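Local coordinates for putative DNA ligase-like protein Rv0938/MT0965 (Mycobacterium tuberculosis, PDB 2IRU) that probably acts with Ku in non-homologous end joining to repair DNA double-strand breaks, this chain being its primase-like polymerase domain, at residues 52-58 against 108-113; 32-36 against 243-247. The contacts are given in a common frame with arbitrary orientation. Residue numbers count along the deposited sequence, not the author numbering.

In the fold
Both contacts lie within the LigD primase-polymerase domain, on the same side of its centre, with their own centres 10 Å apart. Helix 29-47, which carries 32-36, is followed in the chain by strand 53-56 of interaction 1, and 243-247 follows strand 240-241, the neighbour of strand 112-115 in the same four-stranded sheet. Two probable hydrogen bonds join the contacts: Y36 OH to L111 O at 2.7 Å and V113 N to S245 OG at 2.9 Å. A salt bridge between E112 of interaction 1 and R247 of interaction 2 adds a third tie. K55 and R247, together with nearby H114, probably bind the polymerase substrate, so interactions 1 and 2 both lead to that site.

Interaction 1: 52-58 against 108-113; sequences ATRKRWP and QAALEV
Strands 53-56 and 112-115 are central neighbours in a four-stranded antiparallel sheet beside the probable substrate site of the polymerase, and this contact pairs them across a classic beta bulge. R54 and V113 form a non-hydrogen-bonded pair, K55 and E112 a hydrogen-bonded one (CA-CA 5.0 Å each). K55 N donates to E112 O at 3.0 Å, while E112 N returns a weak bond to K55 O at 3.3 Å. L111 and E112 both face K55, which makes the bulge; L111 is near-helical (phi/psi -58/-37), and A110 before it centres an inverse gamma turn. A109, with positive phi (58/28), ends helix 99-107 in a Schellman motif, and its O accepts W57 N at 3.0 Å. R56 (chi1 m, chi2 t, chi3 p) extends to Q108, so that NE binds Q108 O at 2.9 Å; its NH1 makes a salt bridge with E68 on the adjoining strand. Water 2 bridges R56 NH2 (2.9 Å) and Q108 OE1 (3.0 Å), water 1 R54 NE (2.9 Å) and Q108 NE2 (2.8 Å). R54 NH1 reaches back to A52 O at 2.8 Å and also bonds K69 O. The W57 indole (chi1 m) sets CE3 3.7 Å from L111 CD1 and its edge against E112, CH2 to CD 3.7 Å. K55 and E112 share one sheet face, CB to CB 4.0 Å; K55 extends all-trans away, whereas E112 is held by H114 and R247. H114, R247 and K55 probably bind the polymerase substrate, consistent with this bulged antiparallel pair lining the substrate site of a LigD primase-polymerase domain.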
loop_
_atom_site.group_PDB
_atom_site.type_symbol
_atom_site.label_atom_id
_atom_site.label_comp_id
_atom_site.label_asym_id
_atom_site.label_seq_id
_atom_site.Cartn_x
_atom_site.Cartn_y
_atom_site.Cartn_z
ATOM N N ALA A 52 -6.747 8.304 -2.532
ATOM C CA ALA A 52 -7.003 6.848 -2.489
ATOM C C ALA A 52 -7.503 6.346 -3.840
ATOM O O ALA A 52 -8.638 6.683 -4.247
ATOM C CB ALA A 52 -8.023 6.503 -1.410
ATOM N N THR A 53 -6.656 5.561 -4.508
ATOM C CA THR A 53 -7.090 4.775 -5.696
ATOM C C THR A 53 -7.761 3.490 -5.230
ATOM O O THR A 53 -7.216 2.811 -4.375
ATOM C CB THR A 53 -5.887 4.493 -6.623
ATOM O OG1 THR A 53 -5.458 5.730 -7.190
ATOM C CG2 THR A 53 -6.260 3.537 -7.762
ATOM N N ARG A 54 -8.939 3.181 -5.776
ATOM C CA ARG A 54 -9.653 1.920 -5.439
ATOM C C ARG A 54 -9.470 0.892 -6.543
ATOM O O ARG A 54 -9.402 1.274 -7.709
ATOM C CB ARG A 54 -11.182 2.178 -5.268
ATOM C CG ARG A 54 -11.568 2.968 -3.988
ATOM C CD ARG A 54 -11.294 4.451 -4.110
ATOM N NE ARG A 54 -12.294 5.037 -5.010
ATOM C CZ ARG A 54 -12.110 6.080 -5.824
ATOM N NH1 ARG A 54 -10.945 6.748 -5.862
ATOM N NH2 ARG A 54 -13.153 6.488 -6.574
ATOM N N LYS A 55 -9.406 -0.391 -6.197
ATOM C CA LYS A 55 -9.666 -1.396 -7.212
ATOM C C LYS A 55 -10.894 -2.183 -6.710
ATOM O O LYS A 55 -10.901 -2.685 -5.566
ATOM C CB LYS A 55 -8.455 -2.265 -7.535
ATOM C CG LYS A 55 -8.729 -3.054 -8.855
ATOM C CD LYS A 55 -7.481 -3.723 -9.442
ATOM C CE LYS A 55 -7.899 -4.537 -10.679
ATOM N NZ LYS A 55 -6.695 -5.311 -11.200
ATOM N N ARG A 56 -11.931 -2.239 -7.564
ATOM C CA ARG A 56 -13.204 -2.799 -7.186
ATOM C C ARG A 56 -13.508 -4.080 -7.905
ATOM O O ARG A 56 -13.275 -4.186 -9.115
ATOM C CB ARG A 56 -14.376 -1.807 -7.454
ATOM C CG ARG A 56 -14.246 -0.552 -6.596
ATOM C CD ARG A 56 -15.257 0.559 -6.915
ATOM N NE ARG A 56 -16.639 0.108 -6.697
ATOM C CZ ARG A 56 -17.710 0.763 -7.154
ATOM N NH1 ARG A 56 -17.574 1.897 -7.864
ATOM N NH2 ARG A 56 -18.926 0.287 -6.882
ATOM N N TRP A 57 -14.057 -5.034 -7.159
ATOM C CA TRP A 57 -14.591 -6.282 -7.712
ATOM C C TRP A 57 -16.097 -6.417 -7.328
ATOM O O TRP A 57 -16.418 -7.148 -6.390
ATOM C CB TRP A 57 -13.818 -7.477 -7.123
ATOM C CG TRP A 57 -12.434 -7.697 -7.684
ATOM C CD1 TRP A 57 -12.091 -8.656 -8.618
ATOM C CD2 TRP A 57 -11.206 -7.027 -7.332
ATOM N NE1 TRP A 57 -10.736 -8.603 -8.884
ATOM C CE2 TRP A 57 -10.173 -7.614 -8.116
ATOM C CE3 TRP A 57 -10.882 -5.982 -6.455
ATOM C CZ2 TRP A 57 -8.837 -7.208 -8.028
ATOM C CZ3 TRP A 57 -9.558 -5.565 -6.366
ATOM C CH2 TRP A 57 -8.541 -6.176 -7.161
ATOM N N PRO A 58 -17.026 -5.733 -8.052
ATOM C CA PRO A 58 -18.463 -5.689 -7.670
ATOM C C PRO A 58 -19.060 -7.084 -7.460
ATOM O O PRO A 58 -19.915 -7.236 -6.595
ATOM C CB PRO A 58 -19.166 -5.011 -8.877
ATOM C CG PRO A 58 -18.091 -4.140 -9.480
ATOM C CD PRO A 58 -16.764 -4.937 -9.273
ATOM N N GLN A 108 -18.315 -0.558 -1.267
ATOM C CA GLN A 108 -17.975 -0.366 -2.689
ATOM C C GLN A 108 -17.400 -1.664 -3.328
ATOM O O GLN A 108 -17.180 -1.708 -4.565
ATOM C CB GLN A 108 -16.916 0.775 -2.819
ATOM C CG GLN A 108 -17.469 2.209 -2.649
ATOM C CD GLN A 108 -18.151 2.660 -3.919
ATOM O OE1 GLN A 108 -19.409 2.643 -4.024
ATOM N NE2 GLN A 108 -17.351 2.944 -4.920
ATOM N N ALA A 109 -17.115 -2.686 -2.511
ATOM C CA ALA A 109 -16.329 -3.865 -2.978
ATOM C C ALA A 109 -14.949 -3.405 -3.502
ATOM O O ALA A 109 -14.337 -4.030 -4.388
ATOM C CB ALA A 109 -17.105 -4.677 -4.047
ATOM N N ALA A 110 -14.477 -2.281 -2.956
ATOM C CA ALA A 110 -13.100 -1.802 -3.263
ATOM C C ALA A 110 -12.165 -2.634 -2.370
ATOM O O ALA A 110 -11.740 -2.183 -1.266
ATOM C CB ALA A 110 -12.952 -0.284 -3.007
ATOM N N LEU A 111 -11.887 -3.872 -2.810
ATOM C CA LEU A 111 -11.042 -4.770 -1.994
ATOM C C LEU A 111 -9.704 -4.117 -1.760
ATOM O O LEU A 111 -9.120 -4.247 -0.673
ATOM C CB LEU A 111 -10.859 -6.141 -2.698
ATOM C CG LEU A 111 -12.183 -6.833 -3.036
ATOM C CD1 LEU A 111 -11.880 -8.201 -3.694
ATOM C CD2 LEU A 111 -13.110 -6.955 -1.766
ATOM N N GLU A 112 -9.218 -3.414 -2.778
ATOM C CA GLU A 112 -7.878 -2.783 -2.715
ATOM C C GLU A 112 -7.933 -1.271 -2.590
ATOM O O GLU A 112 -8.695 -0.593 -3.313
ATOM C CB GLU A 112 -7.059 -3.162 -3.936
ATOM C CG GLU A 112 -6.767 -4.670 -3.954
ATOM C CD GLU A 112 -5.753 -5.099 -5.008
ATOM O OE1 GLU A 112 -5.378 -4.275 -5.856
ATOM O OE2 GLU A 112 -5.393 -6.309 -5.023
ATOM N N VAL A 113 -7.136 -0.768 -1.652
ATOM C CA VAL A 113 -6.856 0.689 -1.545
ATOM C C VAL A 113 -5.373 0.903 -1.889
ATOM O O VAL A 113 -4.515 0.250 -1.296
ATOM C CB VAL A 113 -7.164 1.200 -0.123
ATOM C CG1 VAL A 113 -6.845 2.698 0.039
ATOM C CG2 VAL A 113 -8.620 0.881 0.208
HETATM O O HOH W 1 -14.821 3.879 -5.646
HETATM O O HOH W 2 -21.076 2.213 -6.490
#

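Interaction 2: 32-36 against 243-247; sequences IFDYY and PYSLR
Residues 32-36 form a turn of helix 29-47, with Y36 N bonded to I32 O at 2.9 Å, and 243-247 is an irregular loop passing the helix at CA-CA distances of 8.6 Å (I32 to L246) and 8.3 Å (Y36 to S245). Y244 takes positive phi (74/-7), between otherwise extended residues. Two tyrosines span the gap. Y35 (chi1 t) points toward the loop and donates from OH to Y244 O at 2.6 Å; Y36 (chi1 m) accepts L246 N at OH, 3.0 Å, and the same hydroxyl bonds L111 O. The loop, which follows strand 240-241 in the primase-polymerase domain, is thus bound through its main chain to the helix and runs on to R247, which probably binds the substrate and is salt-bridged to E112. L246 (chi1 m, chi2 t) inserts its side chain between the tyrosines: CD2 lies over one face of the Y35 ring, with CG 3.9 Å from Y35 CE2, and CD1 is 3.9 Å from Y36 CE2. I32 packs beside L246, its CG2 3.7 Å from L246 CD1. S245 (chi1 t) turns OG back onto L246 O at 2.8 Å and accepts V113 N, while Y244 OH bonds D285.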
loop_
_atom_site.group_PDB
_atom_site.type_symbol
_atom_site.label_atom_id
_atom_site.label_comp_id
_atom_site.label_asym_id
_atom_site.label_seq_id
_atom_site.Cartn_x
_atom_site.Cartn_y
_atom_site.Cartn_z
ATOM N N ILE A 32 -15.696 -8.596 4.952
ATOM C CA ILE A 32 -14.851 -7.465 4.538
ATOM C C ILE A 32 -15.181 -6.174 5.311
ATOM O O ILE A 32 -14.271 -5.418 5.738
ATOM C CB ILE A 32 -14.918 -7.342 2.985
ATOM C CG1 ILE A 32 -14.412 -8.660 2.318
ATOM C CG2 ILE A 32 -14.227 -6.123 2.461
ATOM C CD1 ILE A 32 -13.052 -9.115 2.718
ATOM N N PHE A 33 -16.481 -5.943 5.505
ATOM C CA PHE A 33 -16.974 -4.802 6.292
ATOM C C PHE A 33 -16.376 -4.854 7.700
ATOM O O PHE A 33 -15.831 -3.867 8.229
ATOM C CB PHE A 33 -18.511 -4.863 6.317
ATOM C CG PHE A 33 -19.207 -3.563 6.724
ATOM C CD1 PHE A 33 -19.278 -2.467 5.853
ATOM C CD2 PHE A 33 -19.907 -3.507 7.931
ATOM C CE1 PHE A 33 -20.013 -1.312 6.225
ATOM C CE2 PHE A 33 -20.630 -2.353 8.291
ATOM C CZ PHE A 33 -20.670 -1.274 7.426
ATOM N N ASP A 34 -16.429 -6.037 8.309
ATOM C CA ASP A 34 -15.920 -6.171 9.668
ATOM C C ASP A 34 -14.400 -6.052 9.646
ATOM O O ASP A 34 -13.818 -5.501 10.550
ATOM C CB ASP A 34 -16.373 -7.503 10.284
ATOM C CG ASP A 34 -17.822 -7.442 10.830
ATOM O OD1 ASP A 34 -18.427 -6.338 10.884
ATOM O OD2 ASP A 34 -18.341 -8.507 11.238
ATOM N N TYR A 35 -13.765 -6.570 8.611
ATOM C CA TYR A 35 -12.307 -6.459 8.550
ATOM C C TYR A 35 -11.835 -5.014 8.508
ATOM O O TYR A 35 -10.949 -4.605 9.295
ATOM C CB TYR A 35 -11.744 -7.236 7.369
ATOM C CG TYR A 35 -10.280 -6.935 7.189
ATOM C CD1 TYR A 35 -9.298 -7.549 8.007
ATOM C CD2 TYR A 35 -9.855 -6.041 6.196
ATOM C CE1 TYR A 35 -7.906 -7.265 7.814
ATOM C CE2 TYR A 35 -8.476 -5.722 6.012
ATOM C CZ TYR A 35 -7.513 -6.340 6.821
ATOM O OH TYR A 35 -6.163 -6.037 6.714
ATOM N N TYR A 36 -12.427 -4.227 7.607
ATOM C CA TYR A 36 -11.962 -2.846 7.463
ATOM C C TYR A 36 -12.334 -2.033 8.750
ATOM O O TYR A 36 -11.587 -1.138 9.186
ATOM C CB TYR A 36 -12.504 -2.240 6.175
ATOM C CG TYR A 36 -11.599 -2.529 4.992
ATOM C CD1 TYR A 36 -10.236 -2.171 5.053
ATOM C CD2 TYR A 36 -12.079 -3.118 3.831
ATOM C CE1 TYR A 36 -9.369 -2.404 3.986
ATOM C CE2 TYR A 36 -11.215 -3.359 2.731
ATOM C CZ TYR A 36 -9.855 -2.988 2.831
ATOM O OH TYR A 36 -8.963 -3.242 1.792
ATOM N N PRO A 243 -0.746 -0.371 3.188
ATOM C CA PRO A 243 -0.659 -1.334 4.279
ATOM C C PRO A 243 -2.072 -1.631 4.851
ATOM O O PRO A 243 -2.906 -0.700 4.985
ATOM C CB PRO A 243 0.191 -0.616 5.328
ATOM C CG PRO A 243 1.089 0.306 4.502
ATOM C CD PRO A 243 0.175 0.772 3.367
ATOM N N TYR A 244 -2.283 -2.900 5.186
ATOM C CA TYR A 244 -3.583 -3.424 5.682
ATOM C C TYR A 244 -4.691 -3.586 4.625
ATOM O O TYR A 244 -5.736 -4.169 4.921
ATOM C CB TYR A 244 -4.112 -2.617 6.850
ATOM C CG TYR A 244 -3.162 -2.617 8.023
ATOM C CD1 TYR A 244 -3.110 -3.734 8.882
ATOM C CD2 TYR A 244 -2.356 -1.502 8.308
ATOM C CE1 TYR A 244 -2.251 -3.751 9.986
ATOM C CE2 TYR A 244 -1.480 -1.508 9.426
ATOM C CZ TYR A 244 -1.447 -2.641 10.248
ATOM O OH TYR A 244 -0.631 -2.704 11.330
ATOM N N SER A 245 -4.443 -3.113 3.402
ATOM C CA SER A 245 -5.434 -3.389 2.333
ATOM C C SER A 245 -5.534 -4.882 2.067
ATOM O O SER A 245 -4.510 -5.608 2.054
ATOM C CB SER A 245 -5.032 -2.703 1.013
ATOM O OG SER A 245 -6.038 -2.924 -0.001
ATOM N N LEU A 246 -6.752 -5.331 1.794
ATOM C CA LEU A 246 -6.975 -6.667 1.230
ATOM C C LEU A 246 -6.402 -6.652 -0.186
ATOM O O LEU A 246 -6.192 -5.561 -0.782
ATOM C CB LEU A 246 -8.490 -6.965 1.146
ATOM C CG LEU A 246 -9.181 -7.258 2.476
ATOM C CD1 LEU A 246 -10.685 -7.207 2.343
ATOM C CD2 LEU A 246 -8.807 -8.639 2.970
ATOM N N ARG A 247 -6.227 -7.856 -0.711
ATOM C CA ARG A 247 -5.862 -8.059 -2.108
ATOM C C ARG A 247 -6.978 -8.792 -2.828
ATOM O O ARG A 247 -7.606 -9.734 -2.283
ATOM C CB ARG A 247 -4.570 -8.881 -2.221
ATOM C CG ARG A 247 -3.344 -8.276 -1.499
ATOM C CD ARG A 247 -3.104 -6.809 -1.863
ATOM N NE ARG A 247 -3.042 -6.565 -3.289
ATOM C CZ ARG A 247 -1.915 -6.467 -3.985
ATOM N NH1 ARG A 247 -0.731 -6.563 -3.378
ATOM N NH2 ARG A 247 -1.968 -6.204 -5.285
#